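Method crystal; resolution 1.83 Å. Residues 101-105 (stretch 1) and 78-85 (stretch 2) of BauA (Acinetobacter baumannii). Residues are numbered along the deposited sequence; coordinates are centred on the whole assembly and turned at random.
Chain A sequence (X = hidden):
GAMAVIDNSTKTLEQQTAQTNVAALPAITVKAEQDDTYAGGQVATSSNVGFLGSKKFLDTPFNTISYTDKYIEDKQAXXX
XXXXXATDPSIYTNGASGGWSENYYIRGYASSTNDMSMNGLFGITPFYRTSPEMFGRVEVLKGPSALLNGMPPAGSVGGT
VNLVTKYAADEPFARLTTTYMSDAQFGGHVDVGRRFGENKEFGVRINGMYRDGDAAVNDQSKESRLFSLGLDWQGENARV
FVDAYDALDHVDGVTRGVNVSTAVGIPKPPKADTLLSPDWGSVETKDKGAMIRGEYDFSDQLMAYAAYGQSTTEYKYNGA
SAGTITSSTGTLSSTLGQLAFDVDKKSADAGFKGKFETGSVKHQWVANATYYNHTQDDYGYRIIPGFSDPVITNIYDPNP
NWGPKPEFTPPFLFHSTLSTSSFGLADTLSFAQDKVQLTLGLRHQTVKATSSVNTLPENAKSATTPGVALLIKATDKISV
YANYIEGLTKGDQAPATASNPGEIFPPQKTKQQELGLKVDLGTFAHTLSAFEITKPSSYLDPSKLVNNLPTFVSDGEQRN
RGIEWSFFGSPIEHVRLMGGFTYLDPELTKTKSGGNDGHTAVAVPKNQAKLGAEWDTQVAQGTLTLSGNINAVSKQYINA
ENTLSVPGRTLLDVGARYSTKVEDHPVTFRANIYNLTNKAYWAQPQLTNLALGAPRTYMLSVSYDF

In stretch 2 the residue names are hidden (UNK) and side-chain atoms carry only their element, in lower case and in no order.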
# COMPACT_ATOMS: atom_id res chain seq x y z
N SER A 101 -7.05 -25.36 -11.67
CA SER A 101 -7.15 -25.05 -13.10
C SER A 101 -7.48 -23.57 -13.25
O SER A 101 -7.93 -22.94 -12.30
CB SER A 101 -8.19 -25.88 -13.82
OG SER A 101 -9.51 -25.37 -13.61
N GLU A 102 -7.37 -23.08 -14.49
CA GLU A 102 -7.97 -21.79 -14.85
C GLU A 102 -9.49 -21.97 -14.88
O GLU A 102 -10.01 -23.09 -14.94
CB GLU A 102 -7.50 -21.30 -16.22
CG GLU A 102 -5.98 -21.17 -16.36
CD GLU A 102 -5.54 -20.46 -17.63
OE1 GLU A 102 -6.12 -19.40 -17.90
OE2 GLU A 102 -4.60 -20.96 -18.34
N ASN A 103 -10.20 -20.86 -14.74
CA ASN A 103 -11.66 -20.90 -14.73
C ASN A 103 -12.20 -19.61 -15.32
O ASN A 103 -12.05 -18.54 -14.74
CB ASN A 103 -12.22 -21.09 -13.33
CG ASN A 103 -13.74 -21.25 -13.33
OD1 ASN A 103 -14.27 -21.96 -14.18
ND2 ASN A 103 -14.44 -20.57 -12.45
N TYR A 104 -12.82 -19.70 -16.50
CA TYR A 104 -13.45 -18.53 -17.11
C TYR A 104 -14.72 -18.92 -17.87
O TYR A 104 -14.93 -20.06 -18.25
CB TYR A 104 -12.48 -17.79 -18.03
CG TYR A 104 -11.77 -18.65 -19.05
CD1 TYR A 104 -12.32 -18.90 -20.30
CD2 TYR A 104 -10.52 -19.18 -18.79
CE1 TYR A 104 -11.71 -19.76 -21.20
CE2 TYR A 104 -9.88 -20.00 -19.70
CZ TYR A 104 -10.47 -20.30 -20.90
OH TYR A 104 -9.84 -21.14 -21.79
N TYR A 105 -15.62 -17.95 -17.95
CA TYR A 105 -16.85 -17.99 -18.70
C TYR A 105 -16.73 -17.02 -19.88
O TYR A 105 -16.14 -15.94 -19.74
CB TYR A 105 -18.03 -17.57 -17.82
CG TYR A 105 -18.31 -18.47 -16.65
CD1 TYR A 105 -17.55 -18.39 -15.49
CD2 TYR A 105 -19.45 -19.25 -16.62
CE1 TYR A 105 -17.83 -19.17 -14.39
CE2 TYR A 105 -19.70 -20.11 -15.56
CZ TYR A 105 -18.93 -20.02 -14.42
OH TYR A 105 -19.22 -20.82 -13.36
N UNK A 78 0.60 -14.82 -16.71
CA UNK A 78 1.11 -16.09 -16.23
C UNK A 78 0.23 -17.25 -16.74
O UNK A 78 0.58 -18.41 -16.59
n UNK A 78 4.46 -13.03 -14.28
c UNK A 78 3.47 -15.30 -14.01
c UNK A 78 4.34 -14.21 -13.39
c UNK A 78 1.13 -16.07 -14.70
c UNK A 78 1.99 -14.96 -14.07
N UNK A 79 -0.96 -16.93 -17.25
CA UNK A 79 -1.88 -17.94 -17.78
C UNK A 79 -2.82 -17.27 -18.77
O UNK A 79 -2.70 -16.08 -19.05
c UNK A 79 -2.61 -18.67 -16.64
o UNK A 79 -3.98 -16.76 -16.31
o UNK A 79 -3.79 -18.18 -14.64
c UNK A 79 -3.55 -17.81 -15.81
N UNK A 80 -3.67 -18.06 -19.44
CA UNK A 80 -4.47 -17.55 -20.53
C UNK A 80 -5.53 -16.59 -20.00
O UNK A 80 -5.83 -15.58 -20.63
c UNK A 80 -3.03 -18.76 -22.85
c UNK A 80 -5.09 -18.71 -21.34
c UNK A 80 -6.06 -18.14 -22.35
c UNK A 80 -4.00 -19.56 -21.99
N UNK A 81 -6.03 -16.85 -18.78
CA UNK A 81 -7.04 -15.99 -18.15
C UNK A 81 -6.53 -14.54 -18.07
O UNK A 81 -7.26 -13.59 -18.32
o UNK A 81 -7.91 -17.82 -16.86
c UNK A 81 -8.43 -15.61 -16.07
c UNK A 81 -7.40 -16.49 -16.74
N UNK A 82 -5.26 -14.40 -17.68
CA UNK A 82 -4.63 -13.08 -17.47
C UNK A 82 -4.44 -12.36 -18.81
O UNK A 82 -4.21 -11.15 -18.81
c UNK A 82 -3.29 -13.25 -16.75
c UNK A 82 -3.47 -13.61 -15.30
o UNK A 82 -2.33 -14.21 -13.33
o UNK A 82 -1.12 -13.35 -14.94
c UNK A 82 -2.21 -13.75 -14.47
N UNK A 83 -4.56 -13.08 -19.93
CA UNK A 83 -4.60 -12.45 -21.22
C UNK A 83 -6.03 -12.05 -21.59
O UNK A 83 -6.27 -10.94 -22.06
c UNK A 83 -2.58 -13.81 -21.97
c UNK A 83 -3.99 -13.35 -22.32
c UNK A 83 -4.00 -12.65 -23.65
N UNK A 84 -6.96 -13.01 -21.55
CA UNK A 84 -8.24 -12.82 -22.25
C UNK A 84 -9.30 -12.14 -21.37
O UNK A 84 -10.27 -11.60 -21.91
c UNK A 84 -8.78 -14.15 -22.82
c UNK A 84 -7.75 -14.72 -23.79
c UNK A 84 -9.86 -16.40 -22.23
c UNK A 84 -9.17 -15.14 -21.72
N UNK A 85 -9.16 -12.19 -20.05
CA UNK A 85 -10.20 -11.68 -19.16
C UNK A 85 -9.95 -10.23 -18.75
O UNK A 85 -10.83 -9.58 -18.22
c UNK A 85 -10.33 -12.55 -17.93
O HOH W 1 -8.40 -18.61 -14.19

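Position 78 carries four carbons in an unbranched row that ends in a nitrogen. Nothing on stretch 1 lies within reach of this chain, whose terminal nitrogen is hydrogen-bonded to a neighbouring part of the sequence. A linear chain of this length with a single nitrogen at its tip is lysine, Lys78.

At position 79 there are two side-chain carbons, the second bearing two oxygens. The CA-to-CB bond points toward stretch 1, and CB lies 3.5 Å from Glu102 OE2. One of the oxygens accepts a hydrogen bond from the backbone N of position 82, capping the helix that follows. A carboxylate one carbon removed from CB would be glutamate; here it is attached directly to CB, so the residue is aspartate, Asp79, and the capping atom is OD1.

Position 80 has four carbons, forked at the first, with one arm two carbons long. CB approaches Glu102 OE1 to 3.7 Å, but the end of the side chain leads away from stretch 1. Its backbone N gives a weak hydrogen bond to Glu102 OE2 at 3.2 Å. The fork and the unequal arms identify isoleucine, Ile80.

Position 81 shows one carbon carrying one oxygen and one carbon. The oxygen sits 2.6 Å from Glu102 OE1, to which it donates a hydrogen bond, and 3.5 Å from Tyr104 CD2. Valine would have the same fork, but such a short polar contact calls for a hydroxyl: this is threonine, Thr81.

Position 82 has three carbons in a row, the third carrying two oxygens, and touches nothing on stretch 1. One oxygen accepts from the backbone N of Lys78 at 2.9 Å. The chain is one carbon longer than that of Asp79, hence glutamate, Glu82; the accepting atom is OE1, and the capping bond from Glu82 N to Asp79 OD1 measures 3.0 Å.

At position 83 one carbon carries two others, three in all, out of reach of stretch 1. This short symmetric fork is valine, Val83.

Position 84 again has four carbons forked at the first, with one longer arm. The tip of that arm lies over one face of the Tyr104 ring, 4.0 Å from CE1. The residue is a second isoleucine, Ile84.

Position 85 has a single side-chain carbon, without contact to stretch 1: alanine, Ala85.

The contact centres on the Glu102 carboxylate, which reaches the backbone amides at the start of the helical segment. Thr81 N donates to Glu102 OE1 at 2.7 Å, joining the bond from Thr81 OG1 to the same oxygen. These donors help to accommodate the negative charge even though Asp79 OD1 is only 3.8 Å from Glu102 OE1. A water extends the polar network, donating to Thr81 OG1 at 2.8 Å and accepting from Asn103 N at 2.9 Å. Beside it, Ile84 CD1 sits 4.0 Å from the Tyr104 ring centroid, nearly along the ring normal, adding a CH-pi contact.

Stretch 2 (78-85) KDITEVIA
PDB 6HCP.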